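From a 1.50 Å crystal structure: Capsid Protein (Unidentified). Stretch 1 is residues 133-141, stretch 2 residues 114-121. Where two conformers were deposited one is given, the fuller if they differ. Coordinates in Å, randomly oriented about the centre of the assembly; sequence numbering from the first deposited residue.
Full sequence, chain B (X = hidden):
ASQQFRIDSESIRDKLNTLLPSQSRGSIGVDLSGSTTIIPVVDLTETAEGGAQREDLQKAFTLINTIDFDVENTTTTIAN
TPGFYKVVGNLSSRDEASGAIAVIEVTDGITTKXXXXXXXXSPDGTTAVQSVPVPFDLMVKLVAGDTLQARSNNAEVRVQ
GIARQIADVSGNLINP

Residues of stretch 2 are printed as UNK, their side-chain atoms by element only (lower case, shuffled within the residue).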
# COMPACT_ATOMS: atom_id res chain seq x y z
N PRO B 133 -14.48 -11.04 12.55
CA PRO B 133 -14.83 -9.94 11.64
C PRO B 133 -14.33 -10.22 10.22
O PRO B 133 -13.27 -10.83 10.03
CB PRO B 133 -14.05 -8.75 12.22
CG PRO B 133 -12.92 -9.37 13.03
CD PRO B 133 -13.52 -10.64 13.59
N VAL B 134 -15.12 -9.81 9.23
CA VAL B 134 -14.68 -9.85 7.84
C VAL B 134 -14.47 -8.40 7.40
O VAL B 134 -15.43 -7.65 7.24
CB VAL B 134 -15.73 -10.51 6.93
CG1 VAL B 134 -15.21 -10.62 5.49
CG2 VAL B 134 -16.13 -11.88 7.47
N PRO B 135 -13.22 -7.99 7.26
CA PRO B 135 -13.00 -6.56 6.97
C PRO B 135 -13.25 -6.17 5.53
O PRO B 135 -13.16 -6.98 4.59
CB PRO B 135 -11.52 -6.36 7.32
CG PRO B 135 -10.90 -7.75 7.15
CD PRO B 135 -11.97 -8.70 7.61
N PHE B 136 -13.60 -4.90 5.35
CA PHE B 136 -13.66 -4.32 4.01
C PHE B 136 -13.09 -2.91 4.06
O PHE B 136 -13.13 -2.24 5.10
CB PHE B 136 -15.10 -4.33 3.45
CG PHE B 136 -16.10 -3.65 4.34
CD1 PHE B 136 -16.28 -2.27 4.29
CD2 PHE B 136 -16.85 -4.39 5.25
CE1 PHE B 136 -17.19 -1.64 5.14
CE2 PHE B 136 -17.76 -3.77 6.10
CZ PHE B 136 -17.93 -2.40 6.04
N ASP B 137 -12.55 -2.46 2.92
CA ASP B 137 -11.98 -1.13 2.78
C ASP B 137 -12.09 -0.79 1.29
O ASP B 137 -11.27 -1.21 0.47
CB ASP B 137 -10.52 -1.11 3.27
CG ASP B 137 -9.92 0.29 3.31
OD1 ASP B 137 -10.44 1.20 2.64
OD2 ASP B 137 -8.92 0.47 4.03
N LEU B 138 -13.14 -0.03 0.97
CA LEU B 138 -13.58 0.17 -0.40
C LEU B 138 -13.61 1.63 -0.79
O LEU B 138 -13.85 2.52 0.04
CB LEU B 138 -15.00 -0.39 -0.55
CG LEU B 138 -15.19 -1.89 -0.33
CD1 LEU B 138 -16.61 -2.20 0.11
CD2 LEU B 138 -14.91 -2.59 -1.63
N MET B 139 -13.34 1.88 -2.07
CA MET B 139 -13.66 3.16 -2.68
C MET B 139 -14.78 2.90 -3.67
O MET B 139 -14.65 2.09 -4.61
CB MET B 139 -12.46 3.75 -3.42
CG MET B 139 -12.73 5.10 -4.09
SD MET B 139 -12.96 6.47 -2.92
CE MET B 139 -11.76 5.96 -1.69
N VAL B 140 -15.89 3.61 -3.48
CA VAL B 140 -17.09 3.44 -4.29
C VAL B 140 -17.49 4.76 -4.93
O VAL B 140 -17.53 5.79 -4.26
CB VAL B 140 -18.26 2.95 -3.43
CG1 VAL B 140 -19.54 2.81 -4.27
CG2 VAL B 140 -17.91 1.62 -2.77
N LYS B 141 -17.77 4.73 -6.23
CA LYS B 141 -18.33 5.89 -6.90
C LYS B 141 -19.80 5.64 -7.18
O LYS B 141 -20.16 4.63 -7.78
CB LYS B 141 -17.60 6.18 -8.22
CG LYS B 141 -18.09 7.44 -8.95
CD LYS B 141 -17.61 7.47 -10.40
CE LYS B 141 -18.10 8.71 -11.12
NZ LYS B 141 -17.61 8.74 -12.53
N UNK B 114 -23.19 -7.13 -4.30
CA UNK B 114 -22.54 -7.21 -3.00
C UNK B 114 -21.06 -6.85 -3.14
O UNK B 114 -20.34 -7.44 -3.96
c UNK B 114 -21.81 -8.80 -1.17
c UNK B 114 -22.68 -8.62 -2.41
c UNK B 114 -24.17 -8.88 -2.10
c UNK B 114 -24.47 -10.35 -1.77
N UNK B 115 -20.61 -5.88 -2.34
CA UNK B 115 -19.21 -5.46 -2.37
C UNK B 115 -18.40 -6.07 -1.23
O UNK B 115 -17.17 -6.13 -1.30
c UNK B 115 -19.10 -3.93 -2.32
c UNK B 115 -19.48 -3.68 -4.79
c UNK B 115 -19.56 -1.68 -3.24
c UNK B 115 -19.86 -3.17 -3.40
N UNK B 116 -19.08 -6.53 -0.19
CA UNK B 116 -18.46 -7.22 0.94
C UNK B 116 -19.44 -8.25 1.46
O UNK B 116 -20.58 -7.91 1.78
c UNK B 116 -18.07 -6.22 2.03
N UNK B 117 -19.01 -9.51 1.52
CA UNK B 117 -19.88 -10.65 1.81
C UNK B 117 -19.45 -11.39 3.09
O UNK B 117 -18.25 -11.67 3.27
c UNK B 117 -20.99 -12.61 0.61
n UNK B 117 -21.37 -13.06 -0.58
o UNK B 117 -21.51 -13.00 1.66
c UNK B 117 -19.86 -11.60 0.60
N UNK B 118 -20.39 -11.69 3.98
CA UNK B 118 -20.03 -12.32 5.26
C UNK B 118 -20.09 -13.84 5.31
O UNK B 118 -19.56 -14.45 6.24
c UNK B 118 -20.93 -11.79 6.38
o UNK B 118 -22.98 -12.29 5.24
n UNK B 118 -22.81 -12.93 7.39
c UNK B 118 -22.34 -12.35 6.30
N UNK B 119 -20.78 -14.46 4.34
CA UNK B 119 -21.08 -15.89 4.45
C UNK B 119 -20.00 -16.71 3.75
O UNK B 119 -20.17 -17.18 2.63
n UNK B 119 -25.30 -15.54 2.97
c UNK B 119 -26.41 -15.83 2.29
c UNK B 119 -24.98 -16.10 4.28
n UNK B 119 -27.29 -16.69 2.79
c UNK B 119 -23.61 -15.65 4.77
n UNK B 119 -26.63 -15.27 1.11
c UNK B 119 -22.48 -16.20 3.89
N UNK B 120 -18.89 -16.88 4.45
CA UNK B 120 -17.66 -17.33 3.84
C UNK B 120 -17.00 -18.52 4.55
O UNK B 120 -16.19 -19.21 3.94
c UNK B 120 -15.40 -16.47 2.94
c UNK B 120 -16.66 -16.14 3.73
c UNK B 120 -15.65 -16.92 1.52
c UNK B 120 -16.28 -15.63 5.13
N UNK B 121 -17.33 -18.79 5.81
CA UNK B 121 -16.55 -19.83 6.49
C UNK B 121 -17.08 -21.25 6.22
O UNK B 121 -18.26 -21.45 5.97
c UNK B 121 -16.29 -19.57 8.00
c UNK B 121 -15.88 -18.11 8.24
c UNK B 121 -17.48 -19.92 8.83

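Position 114 carries four carbons, forked at the first, with one arm two carbons long, and it makes no contact with stretch 1. That beta branch with an extended arm is isoleucine, I114.

Position 115 also has four carbons, but the fork comes at the second, leaving an unbranched CB. This CB lies 3.9 Å from CD1 of L138, and one of the terminal methyls comes within reach of V140. The gamma fork identifies leucine, L115, whose CD1 sits 3.7 Å from CG2 of V140. One side chain thus serves two alternate residues of the strand, just where its own chain turns a corner.

Position 116, also at the corner, has a single carbon. It points toward stretch 1, with its CB 3.8 Å from CB of F136 and oblique to the ring. One carbon means alanine, A116.

Position 117 has two carbons, the second carrying one oxygen and one nitrogen, and it points away; its backbone O lies 3.9 Å from CG1 of V134. The short amide is asparagine, N117. Its OD1 accepts a hydrogen bond from the backbone N of position 119 at 3.1 Å, so the side chain bonds back to its own chain.

Position 118 repeats that pattern of two carbons and a terminal amide. CB points sideways and the end leads away; the amide is hydrogen-bonded elsewhere in the structure. It is again asparagine, N118.

Position 119 has three carbons, a nitrogen, then a carbon bearing two more nitrogens: a guanidinium. It points away and leaves stretch 1 untouched. This is arginine, R119.

Position 120 has four carbons, forked at the first, one arm longer by a carbon. CB points toward stretch 1 but the long arm leads away, and the short branch approaches CG2 of V134. This is isoleucine, I120, its CG2 4.4 Å from CG2 of V134.

Position 121 holds three carbons, one carrying the other two, beyond contact range: valine, V121.

The contact is apolar packing without a hydrogen bond across it. Stretch 1 is a strand, and its alternation does the sorting: V134, F136, L138 and V140 point toward the partner, while P135 points away and D137 and M139 stay out of reach. The two segments run nearly antiparallel, 165° apart, and bury 296 Å² in total. A116 meets F136 with their CA atoms 6.4 Å apart, and L115 reaches L138 and V140 across a wider gap, 8.2 Å between the CA atoms of L115 and L138.

Stretch 2, residues 114-121: ILANNRIV
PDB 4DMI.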